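Local coordinates for protein 3-oxo-tetronate kinase (Salmonella typhimurium, PDB 3DQQ) that probably catalyses the ATP-dependent phosphorylation of 3-oxo-tetronate to 3-oxo-tetronate 4-phosphate, as a member of the four-carbon acid sugar kinase family, at residues Leu175-Leu186 with Arg205-Leu214; Lys73-Tyr84 with Ile96-Leu107. One frame throughout, in Å; residues are numbered along the deposited sequence.

Contact 1 (Leu175-Leu186 with Arg205-Leu214); sequences LDEGVAATRAAL and RHLEIQGEVL
D176 meets R205 and H206 through a single carboxylate oxygen, a small illustration of how a polar cluster can close one end of a helix-helix contact. R205 NH1 donates to D176 OD1 at 2.7 Å, nearly straight at 166° and within the guanidinium plane, making a salt bridge; NH2 adds a weak bond to the same oxygen. H206 NE2 comes to D176 OD1 at 3.0 Å from the opposite face of the carboxylate, on its syn side, with the oxygen lying close to the imidazole plane. The ring is gripped at both nitrogens, since ND1 bonds to the backbone N of L202, and this fixes its rotation. Two donors, one of them cationic, would be expected to keep D176 ionised.

The remaining side-chain packing is mainly apolar. V213 is a knob in a hole formed by V179, T182, R183 and L186. Its chi1 of 172° sets CG1 opposite the backbone N, and the two methyls diverge: V213 CG1 reaches L186 CD1 at 3.6 Å, whereas V213 CG2 faces T182 CB at 4.0 Å. V179 CG2 rests against the aliphatic E212 CG at 3.8 Å. Nearer the polar cluster, L175 CB lies 3.9 Å from H206 CD2, while I209 CD1 approaches the L175 backbone O.

Between helices 172-177 and 179-191 the chain turns at G178, which has positive phi and occupies the N-cap position of the second; G178 O accepts hydrogen bonds from both N and OG1 of T182, the hydroxyl at 2.8 Å.

The segments 179-186 and 205-214 cross at -64°, with axes 9.7 Å apart at closest approach. L175, T182 and L186 pack on I170 of strand 167-170, Q210 and L214 on L199 of strand 196-199, and L226 of helix 224-235 flanks Q210 and L214.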
loop_
_atom_site.group_PDB
_atom_site.type_symbol
_atom_site.label_atom_id
_atom_site.label_comp_id
_atom_site.label_asym_id
_atom_site.label_seq_id
_atom_site.Cartn_x
_atom_site.Cartn_y
_atom_site.Cartn_z
ATOM N N LEU A 175 -1.390 -36.984 19.334
ATOM C CA LEU A 175 -0.879 -37.315 18.017
ATOM C C LEU A 175 0.427 -38.076 18.185
ATOM O O LEU A 175 0.691 -39.040 17.487
ATOM C CB LEU A 175 -0.651 -36.022 17.230
ATOM C CG LEU A 175 -1.727 -35.492 16.279
ATOM C CD1 LEU A 175 -3.114 -35.910 16.584
ATOM C CD2 LEU A 175 -1.639 -34.002 16.243
ATOM N N ASP A 176 1.244 -37.632 19.132
ATOM C CA ASP A 176 2.523 -38.274 19.402
ATOM C C ASP A 176 2.340 -39.674 19.952
ATOM O O ASP A 176 3.197 -40.510 19.788
ATOM C CB ASP A 176 3.388 -37.415 20.360
ATOM C CG ASP A 176 3.895 -36.086 19.696
ATOM O OD1 ASP A 176 4.076 -36.099 18.441
ATOM O OD2 ASP A 176 4.084 -35.034 20.412
ATOM N N GLU A 177 1.237 -39.951 20.613
ATOM C CA GLU A 177 0.937 -41.329 20.959
ATOM C C GLU A 177 0.477 -42.164 19.764
ATOM O O GLU A 177 0.462 -43.364 19.841
ATOM C CB GLU A 177 -0.131 -41.401 22.043
ATOM C CG GLU A 177 0.406 -41.141 23.430
ATOM C CD GLU A 177 -0.694 -40.810 24.488
ATOM O OE1 GLU A 177 -1.926 -40.958 24.198
ATOM O OE2 GLU A 177 -0.298 -40.384 25.629
ATOM N N GLY A 178 0.060 -41.545 18.675
ATOM C CA GLY A 178 -0.286 -42.302 17.498
ATOM C C GLY A 178 -1.758 -42.440 17.135
ATOM O O GLY A 178 -2.673 -41.867 17.787
ATOM N N VAL A 179 -1.953 -43.230 16.072
ATOM C CA VAL A 179 -3.209 -43.384 15.395
ATOM C C VAL A 179 -4.272 -43.862 16.345
ATOM O O VAL A 179 -5.322 -43.228 16.466
ATOM C CB VAL A 179 -3.064 -44.309 14.196
ATOM C CG1 VAL A 179 -4.398 -44.776 13.704
ATOM C CG2 VAL A 179 -2.314 -43.610 13.074
ATOM N N ALA A 180 -4.007 -44.940 17.052
ATOM C CA ALA A 180 -5.027 -45.547 17.906
ATOM C C ALA A 180 -5.474 -44.579 18.990
ATOM O O ALA A 180 -6.691 -44.434 19.232
ATOM C CB ALA A 180 -4.534 -46.845 18.498
ATOM N N ALA A 181 -4.491 -43.899 19.597
ATOM C CA ALA A 181 -4.714 -42.891 20.649
ATOM C C ALA A 181 -5.506 -41.723 20.094
ATOM O O ALA A 181 -6.425 -41.226 20.750
ATOM C CB ALA A 181 -3.364 -42.391 21.254
ATOM N N THR A 182 -5.133 -41.263 18.904
ATOM C CA THR A 182 -5.794 -40.104 18.341
ATOM C C THR A 182 -7.224 -40.435 17.988
ATOM O O THR A 182 -8.133 -39.638 18.225
ATOM C CB THR A 182 -5.090 -39.569 17.102
ATOM O OG1 THR A 182 -3.726 -39.295 17.437
ATOM C CG2 THR A 182 -5.745 -38.287 16.610
ATOM N N ARG A 183 -7.439 -41.629 17.473
ATOM C CA ARG A 183 -8.795 -42.042 17.078
ATOM C C ARG A 183 -9.657 -42.286 18.313
ATOM O O ARG A 183 -10.845 -42.063 18.302
ATOM C CB ARG A 183 -8.651 -43.225 16.126
ATOM C CG ARG A 183 -9.721 -44.216 15.959
ATOM C CD ARG A 183 -9.186 -45.136 14.829
ATOM N NE ARG A 183 -9.546 -46.564 14.854
ATOM C CZ ARG A 183 -9.227 -47.434 15.815
ATOM N NH1 ARG A 183 -8.616 -47.055 16.958
ATOM N NH2 ARG A 183 -9.575 -48.693 15.655
ATOM N N ALA A 184 -9.040 -42.682 19.404
ATOM C CA ALA A 184 -9.783 -42.884 20.622
ATOM C C ALA A 184 -10.226 -41.524 21.155
ATOM O O ALA A 184 -11.382 -41.361 21.553
ATOM C CB ALA A 184 -8.949 -43.634 21.638
ATOM N N ALA A 185 -9.324 -40.541 21.147
ATOM C CA ALA A 185 -9.630 -39.216 21.693
ATOM C C ALA A 185 -10.745 -38.559 20.838
ATOM O O ALA A 185 -11.628 -37.872 21.361
ATOM C CB ALA A 185 -8.383 -38.365 21.752
ATOM N N LEU A 186 -10.733 -38.815 19.534
ATOM C CA LEU A 186 -11.751 -38.270 18.650
ATOM C C LEU A 186 -13.103 -38.819 19.013
ATOM O O LEU A 186 -14.027 -38.054 19.209
ATOM C CB LEU A 186 -11.424 -38.554 17.184
ATOM C CG LEU A 186 -10.391 -37.597 16.581
ATOM C CD1 LEU A 186 -9.718 -38.142 15.309
ATOM C CD2 LEU A 186 -11.063 -36.234 16.354
ATOM N N ARG A 205 5.004 -34.268 10.525
ATOM C CA ARG A 205 4.636 -35.590 11.009
ATOM C C ARG A 205 3.241 -35.609 11.643
ATOM O O ARG A 205 2.501 -36.585 11.549
ATOM C CB ARG A 205 5.662 -36.058 12.019
ATOM C CG ARG A 205 5.449 -37.441 12.544
ATOM C CD ARG A 205 6.547 -37.779 13.631
ATOM N NE ARG A 205 6.844 -36.631 14.547
ATOM C CZ ARG A 205 6.190 -36.344 15.693
ATOM N NH1 ARG A 205 5.187 -37.122 16.147
ATOM N NH2 ARG A 205 6.540 -35.250 16.382
ATOM N N HIS A 206 2.894 -34.539 12.328
ATOM C CA HIS A 206 1.602 -34.449 12.950
ATOM C C HIS A 206 0.500 -34.464 11.910
ATOM O O HIS A 206 -0.535 -35.126 12.087
ATOM C CB HIS A 206 1.515 -33.154 13.719
ATOM C CG HIS A 206 2.251 -33.178 15.019
ATOM N ND1 HIS A 206 2.730 -32.037 15.620
ATOM C CD2 HIS A 206 2.561 -34.201 15.847
ATOM C CE1 HIS A 206 3.297 -32.359 16.765
ATOM N NE2 HIS A 206 3.211 -33.668 16.925
ATOM N N LEU A 207 0.732 -33.738 10.821
ATOM C CA LEU A 207 -0.197 -33.741 9.713
ATOM C C LEU A 207 -0.311 -35.096 9.049
ATOM O O LEU A 207 -1.418 -35.504 8.660
ATOM C CB LEU A 207 0.177 -32.690 8.700
ATOM C CG LEU A 207 -0.005 -31.264 9.258
ATOM C CD1 LEU A 207 0.530 -30.244 8.266
ATOM C CD2 LEU A 207 -1.458 -31.019 9.605
ATOM N N GLU A 208 0.792 -35.824 8.946
ATOM C CA GLU A 208 0.751 -37.156 8.380
ATOM C C GLU A 208 -0.079 -38.072 9.256
ATOM O O GLU A 208 -0.841 -38.889 8.754
ATOM C CB GLU A 208 2.137 -37.725 8.213
ATOM C CG GLU A 208 3.002 -37.023 7.153
ATOM C CD GLU A 208 4.428 -37.638 7.022
ATOM O OE1 GLU A 208 4.974 -37.675 5.893
ATOM O OE2 GLU A 208 5.002 -38.109 8.049
ATOM N N ILE A 209 0.048 -37.931 10.569
ATOM C CA ILE A 209 -0.748 -38.747 11.488
ATOM C C ILE A 209 -2.238 -38.408 11.339
ATOM O O ILE A 209 -3.094 -39.280 11.369
ATOM C CB ILE A 209 -0.280 -38.544 12.940
ATOM C CG1 ILE A 209 1.142 -39.090 13.092
ATOM C CG2 ILE A 209 -1.212 -39.239 13.925
ATOM C CD1 ILE A 209 1.954 -38.508 14.273
ATOM N N GLN A 210 -2.553 -37.129 11.173
ATOM C CA GLN A 210 -3.950 -36.735 11.067
ATOM C C GLN A 210 -4.523 -37.356 9.804
ATOM O O GLN A 210 -5.607 -37.936 9.834
ATOM C CB GLN A 210 -4.103 -35.226 11.004
ATOM C CG GLN A 210 -3.810 -34.431 12.263
ATOM C CD GLN A 210 -3.852 -32.918 11.964
ATOM O OE1 GLN A 210 -4.503 -32.517 11.002
ATOM N NE2 GLN A 210 -3.185 -32.086 12.780
ATOM N N GLY A 211 -3.754 -37.235 8.712
ATOM C CA GLY A 211 -4.099 -37.806 7.425
ATOM C C GLY A 211 -4.395 -39.261 7.573
ATOM O O GLY A 211 -5.356 -39.767 7.036
ATOM N N GLU A 212 -3.586 -39.944 8.339
ATOM C CA GLU A 212 -3.778 -41.356 8.512
ATOM C C GLU A 212 -5.026 -41.682 9.323
ATOM O O GLU A 212 -5.672 -42.682 9.095
ATOM C CB GLU A 212 -2.559 -41.945 9.204
ATOM C CG GLU A 212 -2.561 -43.484 9.241
ATOM C CD GLU A 212 -1.168 -44.061 9.509
ATOM O OE1 GLU A 212 -0.186 -43.245 9.459
ATOM O OE2 GLU A 212 -1.047 -45.315 9.763
ATOM N N VAL A 213 -5.335 -40.842 10.302
ATOM C CA VAL A 213 -6.495 -41.068 11.152
ATOM C C VAL A 213 -7.770 -40.777 10.344
ATOM O O VAL A 213 -8.725 -41.521 10.439
ATOM C CB VAL A 213 -6.420 -40.189 12.420
ATOM C CG1 VAL A 213 -7.687 -40.277 13.204
ATOM C CG2 VAL A 213 -5.205 -40.584 13.252
ATOM N N LEU A 214 -7.741 -39.721 9.524
ATOM C CA LEU A 214 -8.923 -39.191 8.864
ATOM C C LEU A 214 -9.084 -39.591 7.411
ATOM O O LEU A 214 -9.917 -39.064 6.733
ATOM C CB LEU A 214 -8.898 -37.688 8.964
ATOM C CG LEU A 214 -8.909 -37.124 10.404
ATOM C CD1 LEU A 214 -8.363 -35.702 10.362
ATOM C CD2 LEU A 214 -10.304 -37.205 11.060
#

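Contact 2 (Lys73-Tyr84 with Ile96-Leu107); sequences KKQGCQQVYFKY and IGPVTDALMVAL
F82 projects from strand 79-83 into helix 96-106 and exemplifies how one aromatic ring can join a strand to the helix laid over it. V99 CG1 sits over one face of the F82 ring, 3.8 Å from its centroid, in a CH-pi contact; Y84 CD2 covers the opposite face near the rim. The ring edge turns to the first helical turn, where F82 CE2 comes 3.5 Å from T100 OG1 and also lies near the I96 carbonyl O. With chi1 at 175°, CG stands opposite the backbone N and the ring reaches across to the helix, while L103 CD1 closes on F82 CB at 3.8 Å.

Y84 continues this tight end. I96 CD1 lies over the Y84 ring face, 4.0 Å from the centroid, and I96 CG2 meets Y84 CE2 at 3.7 Å. The phenol OH is bonded to T221 OG1, and F88 stacks edge-to-face with the ring, which is thereby held on several sides.

Toward the other end the packing thins. V80 CG2 only grazes L107 CD1 at 4.3 Å, and beyond it lies the solvent side, where K73, on the last turn of helix 58-74, passes L107 obliquely, its CE against L107 CD2. K73 NZ donates to the A106 carbonyl O at 2.7 Å, from well above the carbonyl plane, at the C-terminal end of helix 96-106.

The helix follows the strand in the chain and runs back along it, at 171°. Chemically, the polar atoms brought against the F82 ring are already paired: T100 OG1 donates to I96 O, which also accepts a bond from T100 N on its opposite face. The buried end thus meets the strand largely through carbon, whereas the lysine charge lies at the exposed rim, where it should interact favourably with the helix C-terminus.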
loop_
_atom_site.group_PDB
_atom_site.type_symbol
_atom_site.label_atom_id
_atom_site.label_comp_id
_atom_site.label_asym_id
_atom_site.label_seq_id
_atom_site.Cartn_x
_atom_site.Cartn_y
_atom_site.Cartn_z
ATOM N N LYS A 73 -21.128 -34.369 -4.961
ATOM C CA LYS A 73 -21.869 -35.594 -4.681
ATOM C C LYS A 73 -22.342 -36.261 -5.967
ATOM O O LYS A 73 -22.314 -37.437 -6.109
ATOM C CB LYS A 73 -23.081 -35.309 -3.820
ATOM C CG LYS A 73 -22.833 -35.370 -2.354
ATOM C CD LYS A 73 -24.209 -35.009 -1.630
ATOM C CE LYS A 73 -24.346 -35.576 -0.124
ATOM N NZ LYS A 73 -24.945 -34.530 0.787
ATOM N N LYS A 74 -22.777 -35.472 -6.914
ATOM C CA LYS A 74 -23.140 -35.992 -8.217
ATOM C C LYS A 74 -21.982 -36.699 -8.909
ATOM O O LYS A 74 -22.193 -37.614 -9.611
ATOM C CB LYS A 74 -23.623 -34.827 -9.057
ATOM C CG LYS A 74 -24.271 -35.155 -10.370
ATOM C CD LYS A 74 -25.071 -33.902 -10.900
ATOM C CE LYS A 74 -26.279 -33.550 -9.864
ATOM N NZ LYS A 74 -26.639 -32.062 -9.640
ATOM N N GLN A 75 -20.754 -36.263 -8.720
ATOM C CA GLN A 75 -19.633 -36.940 -9.334
ATOM C C GLN A 75 -19.149 -38.121 -8.507
ATOM O O GLN A 75 -18.184 -38.766 -8.907
ATOM C CB GLN A 75 -18.434 -35.992 -9.508
ATOM C CG GLN A 75 -18.722 -34.669 -10.141
ATOM C CD GLN A 75 -19.620 -34.813 -11.300
ATOM O OE1 GLN A 75 -19.351 -35.575 -12.190
ATOM N NE2 GLN A 75 -20.727 -34.117 -11.274
ATOM N N GLY A 76 -19.746 -38.384 -7.345
ATOM C CA GLY A 76 -19.337 -39.519 -6.527
ATOM C C GLY A 76 -18.199 -39.268 -5.562
ATOM O O GLY A 76 -17.536 -40.176 -5.070
ATOM N N CYS A 77 -17.981 -38.024 -5.262
ATOM C CA CYS A 77 -17.012 -37.650 -4.253
ATOM C C CYS A 77 -16.986 -38.493 -2.965
ATOM O O CYS A 77 -17.982 -38.655 -2.264
ATOM C CB CYS A 77 -17.286 -36.209 -3.880
ATOM S SG CYS A 77 -16.035 -35.526 -2.876
ATOM N N GLN A 78 -15.815 -38.982 -2.615
ATOM C CA GLN A 78 -15.676 -39.870 -1.450
ATOM C C GLN A 78 -15.422 -39.129 -0.171
ATOM O O GLN A 78 -15.837 -39.604 0.868
ATOM C CB GLN A 78 -14.509 -40.832 -1.629
ATOM C CG GLN A 78 -14.574 -41.679 -2.871
ATOM C CD GLN A 78 -15.339 -42.924 -2.608
ATOM O OE1 GLN A 78 -16.574 -42.911 -2.787
ATOM N NE2 GLN A 78 -14.625 -44.036 -2.173
ATOM N N GLN A 79 -14.719 -38.009 -0.232
ATOM C CA GLN A 79 -14.459 -37.181 0.931
ATOM C C GLN A 79 -14.548 -35.709 0.600
ATOM O O GLN A 79 -14.071 -35.310 -0.406
ATOM C CB GLN A 79 -13.066 -37.457 1.425
ATOM C CG GLN A 79 -12.575 -36.516 2.532
ATOM C CD GLN A 79 -11.323 -37.068 3.187
ATOM O OE1 GLN A 79 -10.234 -36.925 2.667
ATOM N NE2 GLN A 79 -11.489 -37.765 4.303
ATOM N N VAL A 80 -15.103 -34.885 1.483
ATOM C CA VAL A 80 -15.242 -33.486 1.193
ATOM C C VAL A 80 -14.354 -32.754 2.152
ATOM O O VAL A 80 -14.265 -33.102 3.330
ATOM C CB VAL A 80 -16.684 -33.023 1.351
ATOM C CG1 VAL A 80 -16.796 -31.495 1.195
ATOM C CG2 VAL A 80 -17.625 -33.772 0.380
ATOM N N TYR A 81 -13.732 -31.696 1.661
ATOM C CA TYR A 81 -12.736 -30.962 2.409
ATOM C C TYR A 81 -13.003 -29.510 2.274
ATOM O O TYR A 81 -12.898 -28.961 1.185
ATOM C CB TYR A 81 -11.398 -31.218 1.779
ATOM C CG TYR A 81 -10.237 -30.737 2.579
ATOM C CD1 TYR A 81 -9.331 -31.640 3.087
ATOM C CD2 TYR A 81 -10.003 -29.385 2.787
ATOM C CE1 TYR A 81 -8.236 -31.235 3.794
ATOM C CE2 TYR A 81 -8.915 -28.962 3.512
ATOM C CZ TYR A 81 -8.030 -29.901 4.014
ATOM O OH TYR A 81 -6.918 -29.549 4.742
ATOM N N PHE A 82 -13.322 -28.868 3.380
ATOM C CA PHE A 82 -13.604 -27.457 3.381
ATOM C C PHE A 82 -12.306 -26.760 3.675
ATOM O O PHE A 82 -11.745 -26.918 4.735
ATOM C CB PHE A 82 -14.652 -27.166 4.443
ATOM C CG PHE A 82 -14.947 -25.724 4.634
ATOM C CD1 PHE A 82 -14.868 -24.825 3.584
ATOM C CD2 PHE A 82 -15.357 -25.262 5.871
ATOM C CE1 PHE A 82 -15.160 -23.457 3.777
ATOM C CE2 PHE A 82 -15.671 -23.915 6.071
ATOM C CZ PHE A 82 -15.579 -23.008 5.008
ATOM N N LYS A 83 -11.827 -26.003 2.709
ATOM C CA LYS A 83 -10.531 -25.356 2.771
ATOM C C LYS A 83 -10.731 -23.889 3.048
ATOM O O LYS A 83 -11.434 -23.200 2.305
ATOM C CB LYS A 83 -9.829 -25.545 1.443
ATOM C CG LYS A 83 -8.714 -24.557 1.133
ATOM C CD LYS A 83 -7.570 -24.683 2.117
ATOM C CE LYS A 83 -6.342 -23.847 1.696
ATOM N NZ LYS A 83 -6.496 -22.515 2.077
ATOM N N TYR A 84 -10.174 -23.421 4.149
ATOM C CA TYR A 84 -10.222 -22.024 4.479
ATOM C C TYR A 84 -8.795 -21.636 4.775
ATOM O O TYR A 84 -7.844 -22.409 4.618
ATOM C CB TYR A 84 -11.145 -21.717 5.688
ATOM C CG TYR A 84 -11.081 -22.738 6.795
ATOM C CD1 TYR A 84 -9.991 -22.853 7.595
ATOM C CD2 TYR A 84 -12.118 -23.594 7.013
ATOM C CE1 TYR A 84 -9.936 -23.819 8.583
ATOM C CE2 TYR A 84 -12.067 -24.559 8.003
ATOM C CZ TYR A 84 -10.982 -24.677 8.780
ATOM O OH TYR A 84 -10.944 -25.670 9.757
ATOM N N ILE A 96 -16.495 -19.488 8.276
ATOM C CA ILE A 96 -16.118 -20.845 8.613
ATOM C C ILE A 96 -17.147 -21.638 9.381
ATOM O O ILE A 96 -17.410 -22.779 9.050
ATOM C CB ILE A 96 -14.820 -20.918 9.371
ATOM C CG1 ILE A 96 -13.674 -20.371 8.490
ATOM C CG2 ILE A 96 -14.547 -22.356 9.751
ATOM C CD1 ILE A 96 -12.401 -20.200 9.252
ATOM N N GLY A 97 -17.729 -21.064 10.417
ATOM C CA GLY A 97 -18.742 -21.766 11.211
ATOM C C GLY A 97 -20.003 -22.042 10.419
ATOM O O GLY A 97 -20.482 -23.183 10.373
ATOM N N PRO A 98 -20.596 -20.999 9.839
ATOM C CA PRO A 98 -21.820 -21.199 9.054
ATOM C C PRO A 98 -21.700 -22.178 7.911
ATOM O O PRO A 98 -22.604 -22.979 7.701
ATOM C CB PRO A 98 -22.155 -19.797 8.544
ATOM C CG PRO A 98 -21.514 -18.896 9.576
ATOM C CD PRO A 98 -20.235 -19.577 9.938
ATOM N N VAL A 99 -20.591 -22.155 7.192
ATOM C CA VAL A 99 -20.409 -23.130 6.092
ATOM C C VAL A 99 -20.177 -24.556 6.628
ATOM O O VAL A 99 -20.740 -25.508 6.103
ATOM C CB VAL A 99 -19.286 -22.688 5.120
ATOM C CG1 VAL A 99 -18.990 -23.760 4.109
ATOM C CG2 VAL A 99 -19.686 -21.355 4.437
ATOM N N THR A 100 -19.376 -24.696 7.678
ATOM C CA THR A 100 -19.137 -26.002 8.272
ATOM C C THR A 100 -20.427 -26.641 8.741
ATOM O O THR A 100 -20.735 -27.755 8.347
ATOM C CB THR A 100 -18.134 -25.943 9.443
ATOM O OG1 THR A 100 -16.911 -25.334 8.988
ATOM C CG2 THR A 100 -17.817 -27.343 9.976
ATOM N N ASP A 101 -21.212 -25.937 9.541
ATOM C CA ASP A 101 -22.455 -26.503 10.010
ATOM C C ASP A 101 -23.377 -26.863 8.863
ATOM O O ASP A 101 -24.145 -27.854 8.947
ATOM C CB ASP A 101 -23.192 -25.563 10.942
ATOM C CG ASP A 101 -22.464 -25.324 12.283
ATOM O OD1 ASP A 101 -21.899 -26.279 12.888
ATOM O OD2 ASP A 101 -22.469 -24.134 12.716
ATOM N N ALA A 102 -23.335 -26.105 7.784
ATOM C CA ALA A 102 -24.242 -26.397 6.686
ATOM C C ALA A 102 -23.787 -27.689 6.020
ATOM O O ALA A 102 -24.606 -28.560 5.737
ATOM C CB ALA A 102 -24.308 -25.279 5.712
ATOM N N LEU A 103 -22.487 -27.831 5.785
ATOM C CA LEU A 103 -21.969 -29.016 5.096
ATOM C C LEU A 103 -22.262 -30.228 5.964
ATOM O O LEU A 103 -22.661 -31.274 5.454
ATOM C CB LEU A 103 -20.449 -28.900 4.799
ATOM C CG LEU A 103 -19.940 -27.782 3.838
ATOM C CD1 LEU A 103 -18.392 -27.627 3.837
ATOM C CD2 LEU A 103 -20.428 -28.005 2.422
ATOM N N MET A 104 -22.101 -30.095 7.268
ATOM C CA MET A 104 -22.339 -31.223 8.150
ATOM C C MET A 104 -23.770 -31.672 8.013
ATOM O O MET A 104 -24.061 -32.865 7.900
ATOM C CB MET A 104 -22.004 -30.877 9.610
ATOM C CG MET A 104 -20.496 -30.562 9.902
ATOM S SD MET A 104 -20.256 -30.044 11.648
ATOM C CE MET A 104 -20.552 -31.694 12.319
ATOM N N VAL A 105 -24.694 -30.727 7.977
ATOM C CA VAL A 105 -26.096 -31.109 7.862
ATOM C C VAL A 105 -26.357 -31.749 6.503
ATOM O O VAL A 105 -27.032 -32.735 6.446
ATOM C CB VAL A 105 -27.065 -29.919 8.072
ATOM C CG1 VAL A 105 -28.471 -30.290 7.555
ATOM C CG2 VAL A 105 -27.092 -29.478 9.508
ATOM N N ALA A 106 -25.854 -31.192 5.403
ATOM C CA ALA A 106 -26.049 -31.799 4.067
ATOM C C ALA A 106 -25.424 -33.187 3.978
ATOM O O ALA A 106 -25.921 -34.006 3.249
ATOM C CB ALA A 106 -25.524 -30.951 3.003
ATOM N N LEU A 107 -24.356 -33.470 4.723
ATOM C CA LEU A 107 -23.694 -34.769 4.654
ATOM C C LEU A 107 -24.183 -35.705 5.764
ATOM O O LEU A 107 -23.655 -36.799 5.998
ATOM C CB LEU A 107 -22.196 -34.569 4.752
ATOM C CG LEU A 107 -21.517 -34.066 3.468
ATOM C CD1 LEU A 107 -20.122 -33.543 3.823
ATOM C CD2 LEU A 107 -21.416 -35.125 2.430
#

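In the fold
Both contacts lie within the sugar-binding N-terminal region, away from the residues that probably bind ATP, yet at different depths. The centre of contact 2 lies about 18 Å from the centre of the chain; this contact is mostly buried and joins a strand to a helix. The centre of contact 1 is about 26 Å from that of the chain, and this partly buried contact pairs helices at the periphery. Their chemistry follows: aromatic faces and CH-pi contacts dominate 73-84 with 96-107, whereas branched aliphatic packing and a charged cluster hold 175-186 to 205-214. No secondary-structure element is shared, but a probable hydrogen bond from Q79 NE2 to L214 O (3.2 Å) ties strand 79-83 to helix 204-214.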